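Local coordinates for putative mandelate racemase (Salmonella typhimurium, PDB 2O56), which is of unknown function but belongs to the enolase superfamily, binds magnesium and may act as a hydro-lyase, at residues A[5-17]-A[385-399]. Residues are numbered along the deposited sequence; the frame is centred on the assembly and turned at random.
Sequences KITSVDIIDVAND and LTEETMKKSPTITVK
Asp-10 turns its two carboxylate oxygens to different strands: its OD1 takes the hydroxyl of Thr-397, OG1 to OD1 2.6 Å, nearly in line with the C-O bond, while OD2 accepts from the side-chain amide (ND2) of Asn-33 on strand 28-34. Asp-10 thus ties together three strands of the antiparallel sheet in the capping domain of the enolase superfamily, where the C-terminal strand 395-398 returns to pair with strand 6-13 and forms one border of the sheet. Two hydrogen-bonded pairs set the antiparallel register. Val-9 and Val-398 exchange both backbone hydrogen bonds, and so do Ile-11 and Ile-396, with Ile-11 N to Ile-396 O at 2.7 Å and nearly straight (173°). Beyond them Asp-13 N bonds to Pro-394 O, and a water donates to both Pro-394 O and Ile-11 O.

Side chains alternate between the two faces. On one, Ile-11 CD1 meets Val-398 CG2 at 3.7 Å; Val-9 and Ile-396 share this face and touch helix 52-66. On the other, Ile-12 lies alongside Thr-395 and reaches tip to tip toward Leu-385, whose CD1 is 4.0 Å from Ile-12 CG2 and also touches Val-14 CG2. A chi1 of -58° sets Ile-12 CG1 beside the backbone N and turns CG2 to the far side from that N, where it presses tightly on Ser-393 CB at 3.4 Å. Helix 387-392 adds Thr-389 CG2, packed against Val-14 CG1 at 3.8 Å. A second water joins Ala-15 O to Thr-389 OG1.

In the connection that leads into strand 395-398, buried Ser-393 uses its hydroxyl in both senses. Its OG accepts an almost straight bond (174°) from Ala-15 N at 3.0 Å. The same OG donates to Thr-389 O at 2.7 Å, standing well above that carbonyl's plane.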
loop_
_atom_site.group_PDB
_atom_site.type_symbol
_atom_site.label_atom_id
_atom_site.label_comp_id
_atom_site.label_asym_id
_atom_site.label_seq_id
_atom_site.Cartn_x
_atom_site.Cartn_y
_atom_site.Cartn_z
ATOM N N LYS A 5 4.623 -49.889 -11.991
ATOM C CA LYS A 5 5.927 -49.267 -12.040
ATOM C C LYS A 5 6.000 -48.734 -13.437
ATOM O O LYS A 5 5.545 -49.389 -14.381
ATOM C CB LYS A 5 7.037 -50.322 -11.897
ATOM C CG LYS A 5 7.543 -50.534 -10.487
ATOM C CD LYS A 5 8.576 -51.655 -10.468
ATOM C CE LYS A 5 9.508 -51.559 -9.269
ATOM N NZ LYS A 5 8.816 -51.909 -7.998
ATOM N N ILE A 6 6.583 -47.552 -13.575
ATOM C CA ILE A 6 7.027 -47.062 -14.873
ATOM C C ILE A 6 8.255 -47.879 -15.285
ATOM O O ILE A 6 9.225 -47.985 -14.534
ATOM C CB ILE A 6 7.352 -45.545 -14.822
ATOM C CG1 ILE A 6 6.105 -44.746 -14.416
ATOM C CG2 ILE A 6 7.878 -45.058 -16.171
ATOM C CD1 ILE A 6 6.376 -43.244 -14.051
ATOM N N THR A 7 8.193 -48.488 -16.467
ATOM C CA THR A 7 9.310 -49.320 -16.937
ATOM C C THR A 7 10.164 -48.620 -17.984
ATOM O O THR A 7 11.377 -48.827 -18.041
ATOM C CB THR A 7 8.829 -50.705 -17.442
ATOM O OG1 THR A 7 7.746 -50.527 -18.361
ATOM C CG2 THR A 7 8.354 -51.544 -16.285
ATOM N N SER A 8 9.532 -47.767 -18.797
ATOM C CA SER A 8 10.250 -46.973 -19.780
ATOM C C SER A 8 9.399 -45.778 -20.226
ATOM O O SER A 8 8.181 -45.761 -20.024
ATOM C CB SER A 8 10.589 -47.831 -21.008
ATOM O OG SER A 8 9.411 -48.091 -21.762
ATOM N N VAL A 9 10.051 -44.781 -20.824
ATOM C CA VAL A 9 9.363 -43.624 -21.364
ATOM C C VAL A 9 9.909 -43.382 -22.764
ATOM O O VAL A 9 11.114 -43.322 -22.946
ATOM C CB VAL A 9 9.586 -42.331 -20.503
ATOM C CG1 VAL A 9 8.815 -41.145 -21.120
ATOM C CG2 VAL A 9 9.150 -42.537 -19.073
ATOM N N ASP A 10 9.019 -43.256 -23.738
ATOM C CA ASP A 10 9.405 -42.905 -25.086
ATOM C C ASP A 10 9.105 -41.445 -25.288
ATOM O O ASP A 10 8.014 -40.982 -24.963
ATOM C CB ASP A 10 8.627 -43.739 -26.102
ATOM C CG ASP A 10 8.737 -45.228 -25.836
ATOM O OD1 ASP A 10 9.853 -45.769 -25.959
ATOM O OD2 ASP A 10 7.715 -45.857 -25.477
ATOM N N ILE A 11 10.084 -40.715 -25.805
ATOM C CA ILE A 11 9.891 -39.314 -26.140
ATOM C C ILE A 11 9.878 -39.193 -27.662
ATOM O O ILE A 11 10.895 -39.421 -28.323
ATOM C CB ILE A 11 10.962 -38.420 -25.463
ATOM C CG1 ILE A 11 10.922 -38.625 -23.942
ATOM C CG2 ILE A 11 10.684 -36.955 -25.765
ATOM C CD1 ILE A 11 11.860 -39.680 -23.397
ATOM N N ILE A 12 8.707 -38.859 -28.200
ATOM C CA ILE A 12 8.406 -39.028 -29.620
ATOM C C ILE A 12 8.350 -37.693 -30.378
ATOM O O ILE A 12 7.550 -36.811 -30.066
ATOM C CB ILE A 12 7.074 -39.827 -29.810
ATOM C CG1 ILE A 12 7.184 -41.195 -29.134
ATOM C CG2 ILE A 12 6.717 -39.986 -31.296
ATOM C CD1 ILE A 12 5.878 -41.852 -28.779
ATOM N N ASP A 13 9.207 -37.558 -31.385
ATOM C CA ASP A 13 9.206 -36.397 -32.255
ATOM C C ASP A 13 8.269 -36.687 -33.433
ATOM O O ASP A 13 8.675 -37.277 -34.430
ATOM C CB ASP A 13 10.643 -36.145 -32.739
ATOM C CG ASP A 13 10.826 -34.788 -33.397
ATOM O OD1 ASP A 13 9.903 -33.948 -33.367
ATOM O OD2 ASP A 13 11.923 -34.560 -33.945
ATOM N N VAL A 14 7.014 -36.272 -33.292
ATOM C CA VAL A 14 5.892 -36.782 -34.092
ATOM C C VAL A 14 6.045 -36.375 -35.554
ATOM O O VAL A 14 6.032 -35.181 -35.873
ATOM C CB VAL A 14 4.529 -36.279 -33.526
ATOM C CG1 VAL A 14 3.341 -36.635 -34.463
ATOM C CG2 VAL A 14 4.306 -36.813 -32.100
ATOM N N ALA A 15 6.210 -37.375 -36.422
ATOM C CA ALA A 15 6.288 -37.162 -37.883
ATOM C C ALA A 15 4.935 -36.788 -38.456
ATOM O O ALA A 15 3.924 -37.403 -38.125
ATOM C CB ALA A 15 6.823 -38.423 -38.600
ATOM N N ASN A 16 4.924 -35.792 -39.335
ATOM C CA ASN A 16 3.676 -35.156 -39.756
ATOM C C ASN A 16 3.796 -34.478 -41.112
ATOM O O ASN A 16 4.887 -34.059 -41.527
ATOM C CB ASN A 16 3.192 -34.135 -38.712
ATOM C CG ASN A 16 4.188 -32.997 -38.492
ATOM O OD1 ASN A 16 5.004 -33.049 -37.574
ATOM N ND2 ASN A 16 4.120 -31.961 -39.333
ATOM N N ASP A 17 2.657 -34.332 -41.776
ATOM C CA ASP A 17 2.645 -33.823 -43.135
ATOM C C ASP A 17 2.552 -32.308 -43.295
ATOM O O ASP A 17 2.510 -31.808 -44.424
ATOM C CB ASP A 17 1.619 -34.571 -43.988
ATOM C CG ASP A 17 2.186 -35.857 -44.554
ATOM O OD1 ASP A 17 2.425 -35.896 -45.782
ATOM O OD2 ASP A 17 2.426 -36.809 -43.765
ATOM N N LEU A 385 -1.508 -41.685 -30.129
ATOM C CA LEU A 385 -0.893 -41.697 -31.462
ATOM C C LEU A 385 -1.194 -43.038 -32.139
ATOM O O LEU A 385 -1.340 -44.063 -31.462
ATOM C CB LEU A 385 0.619 -41.518 -31.336
ATOM C CG LEU A 385 1.200 -40.173 -30.899
ATOM C CD1 LEU A 385 2.699 -40.311 -30.908
ATOM C CD2 LEU A 385 0.751 -39.055 -31.844
ATOM N N THR A 386 -1.275 -43.039 -33.463
ATOM C CA THR A 386 -1.463 -44.308 -34.199
ATOM C C THR A 386 -0.159 -45.073 -34.244
ATOM O O THR A 386 0.913 -44.461 -34.161
ATOM C CB THR A 386 -1.879 -44.076 -35.657
ATOM O OG1 THR A 386 -0.817 -43.409 -36.344
ATOM C CG2 THR A 386 -3.142 -43.263 -35.746
ATOM N N GLU A 387 -0.246 -46.394 -34.422
ATOM C CA GLU A 387 0.944 -47.239 -34.603
ATOM C C GLU A 387 1.836 -46.780 -35.760
ATOM O O GLU A 387 3.064 -46.802 -35.657
ATOM C CB GLU A 387 0.550 -48.708 -34.805
ATOM C CG GLU A 387 0.105 -49.429 -33.529
ATOM C CD GLU A 387 1.187 -49.481 -32.459
ATOM O OE1 GLU A 387 2.382 -49.644 -32.803
ATOM O OE2 GLU A 387 0.836 -49.365 -31.267
ATOM N N GLU A 388 1.198 -46.361 -36.850
ATOM C CA GLU A 388 1.893 -45.893 -38.057
ATOM C C GLU A 388 2.741 -44.639 -37.810
ATOM O O GLU A 388 3.888 -44.551 -38.251
ATOM C CB GLU A 388 0.874 -45.610 -39.164
ATOM C CG GLU A 388 1.488 -45.119 -40.472
ATOM C CD GLU A 388 0.525 -45.184 -41.650
ATOM O OE1 GLU A 388 -0.562 -45.791 -41.509
ATOM O OE2 GLU A 388 0.856 -44.629 -42.721
ATOM N N THR A 389 2.151 -43.667 -37.119
ATOM C CA THR A 389 2.856 -42.471 -36.690
ATOM C C THR A 389 4.041 -42.825 -35.780
ATOM O O THR A 389 5.158 -42.323 -35.967
ATOM C CB THR A 389 1.877 -41.467 -36.027
ATOM O OG1 THR A 389 0.917 -41.026 -37.006
ATOM C CG2 THR A 389 2.613 -40.249 -35.502
ATOM N N MET A 390 3.808 -43.711 -34.819
ATOM C CA MET A 390 4.861 -44.074 -33.887
ATOM C C MET A 390 6.021 -44.801 -34.555
ATOM O O MET A 390 7.184 -44.589 -34.197
ATOM C CB MET A 390 4.286 -44.871 -32.741
ATOM C CG MET A 390 3.380 -44.032 -31.842
ATOM S SD MET A 390 3.104 -44.827 -30.245
ATOM C CE MET A 390 1.708 -45.900 -30.613
ATOM N N LYS A 391 5.699 -45.636 -35.540
ATOM C CA LYS A 391 6.703 -46.343 -36.345
ATOM C C LYS A 391 7.666 -45.408 -37.057
ATOM O O LYS A 391 8.856 -45.676 -37.084
ATOM C CB LYS A 391 6.024 -47.267 -37.364
ATOM C CG LYS A 391 6.292 -48.743 -37.146
ATOM C CD LYS A 391 5.013 -49.503 -36.826
ATOM C CE LYS A 391 4.935 -49.873 -35.352
ATOM N NZ LYS A 391 4.678 -48.693 -34.469
ATOM N N LYS A 392 7.155 -44.312 -37.623
ATOM C CA LYS A 392 7.991 -43.404 -38.415
ATOM C C LYS A 392 8.448 -42.120 -37.703
ATOM O O LYS A 392 8.988 -41.213 -38.335
ATOM C CB LYS A 392 7.339 -43.087 -39.773
ATOM C CG LYS A 392 6.041 -42.315 -39.719
ATOM C CD LYS A 392 5.646 -41.812 -41.109
ATOM C CE LYS A 392 4.423 -40.892 -41.040
ATOM N NZ LYS A 392 3.136 -41.614 -41.283
ATOM N N SER A 393 8.244 -42.038 -36.394
ATOM C CA SER A 393 8.639 -40.852 -35.636
ATOM C C SER A 393 9.938 -41.111 -34.901
ATOM O O SER A 393 10.013 -42.048 -34.121
ATOM C CB SER A 393 7.570 -40.513 -34.596
ATOM O OG SER A 393 6.363 -40.095 -35.183
ATOM N N PRO A 394 10.955 -40.256 -35.107
ATOM C CA PRO A 394 12.191 -40.359 -34.319
ATOM C C PRO A 394 11.946 -40.337 -32.790
ATOM O O PRO A 394 11.273 -39.434 -32.276
ATOM C CB PRO A 394 13.001 -39.133 -34.765
ATOM C CG PRO A 394 12.425 -38.718 -36.053
ATOM C CD PRO A 394 10.998 -39.151 -36.082
ATOM N N THR A 395 12.489 -41.336 -32.086
ATOM C CA THR A 395 12.083 -41.653 -30.716
ATOM C C THR A 395 13.301 -41.929 -29.810
ATOM O O THR A 395 14.203 -42.680 -30.180
ATOM C CB THR A 395 11.104 -42.855 -30.678
ATOM O OG1 THR A 395 9.948 -42.556 -31.467
ATOM C CG2 THR A 395 10.645 -43.137 -29.259
ATOM N N ILE A 396 13.324 -41.299 -28.638
ATOM C CA ILE A 396 14.292 -41.611 -27.604
ATOM C C ILE A 396 13.553 -42.406 -26.537
ATOM O O ILE A 396 12.468 -42.017 -26.113
ATOM C CB ILE A 396 14.887 -40.320 -26.975
ATOM C CG1 ILE A 396 15.526 -39.442 -28.050
ATOM C CG2 ILE A 396 15.903 -40.655 -25.857
ATOM C CD1 ILE A 396 15.870 -38.017 -27.573
ATOM N N THR A 397 14.133 -43.517 -26.106
ATOM C CA THR A 397 13.524 -44.320 -25.068
ATOM C C THR A 397 14.391 -44.251 -23.830
ATOM O O THR A 397 15.591 -44.537 -23.883
ATOM C CB THR A 397 13.334 -45.791 -25.550
ATOM O OG1 THR A 397 12.407 -45.809 -26.642
ATOM C CG2 THR A 397 12.797 -46.700 -24.435
ATOM N N VAL A 398 13.793 -43.856 -22.711
ATOM C CA VAL A 398 14.525 -43.828 -21.449
ATOM C C VAL A 398 14.128 -45.061 -20.683
ATOM O O VAL A 398 12.948 -45.358 -20.565
ATOM C CB VAL A 398 14.210 -42.552 -20.592
ATOM C CG1 VAL A 398 15.012 -42.587 -19.237
ATOM C CG2 VAL A 398 14.555 -41.290 -21.382
ATOM N N LYS A 399 15.112 -45.772 -20.149
ATOM C CA LYS A 399 14.833 -46.851 -19.236
ATOM C C LYS A 399 16.031 -47.095 -18.331
ATOM O O LYS A 399 15.937 -47.855 -17.365
ATOM C CB LYS A 399 14.445 -48.121 -20.010
ATOM C CG LYS A 399 15.547 -48.685 -20.897
ATOM C CD LYS A 399 15.019 -49.052 -22.271
ATOM C CE LYS A 399 14.203 -50.326 -22.222
ATOM N NZ LYS A 399 14.198 -51.022 -23.531
HETATM O O HOH W 1 12.431 -37.959 -29.954
HETATM O O HOH W 2 1.903 -39.197 -38.928
#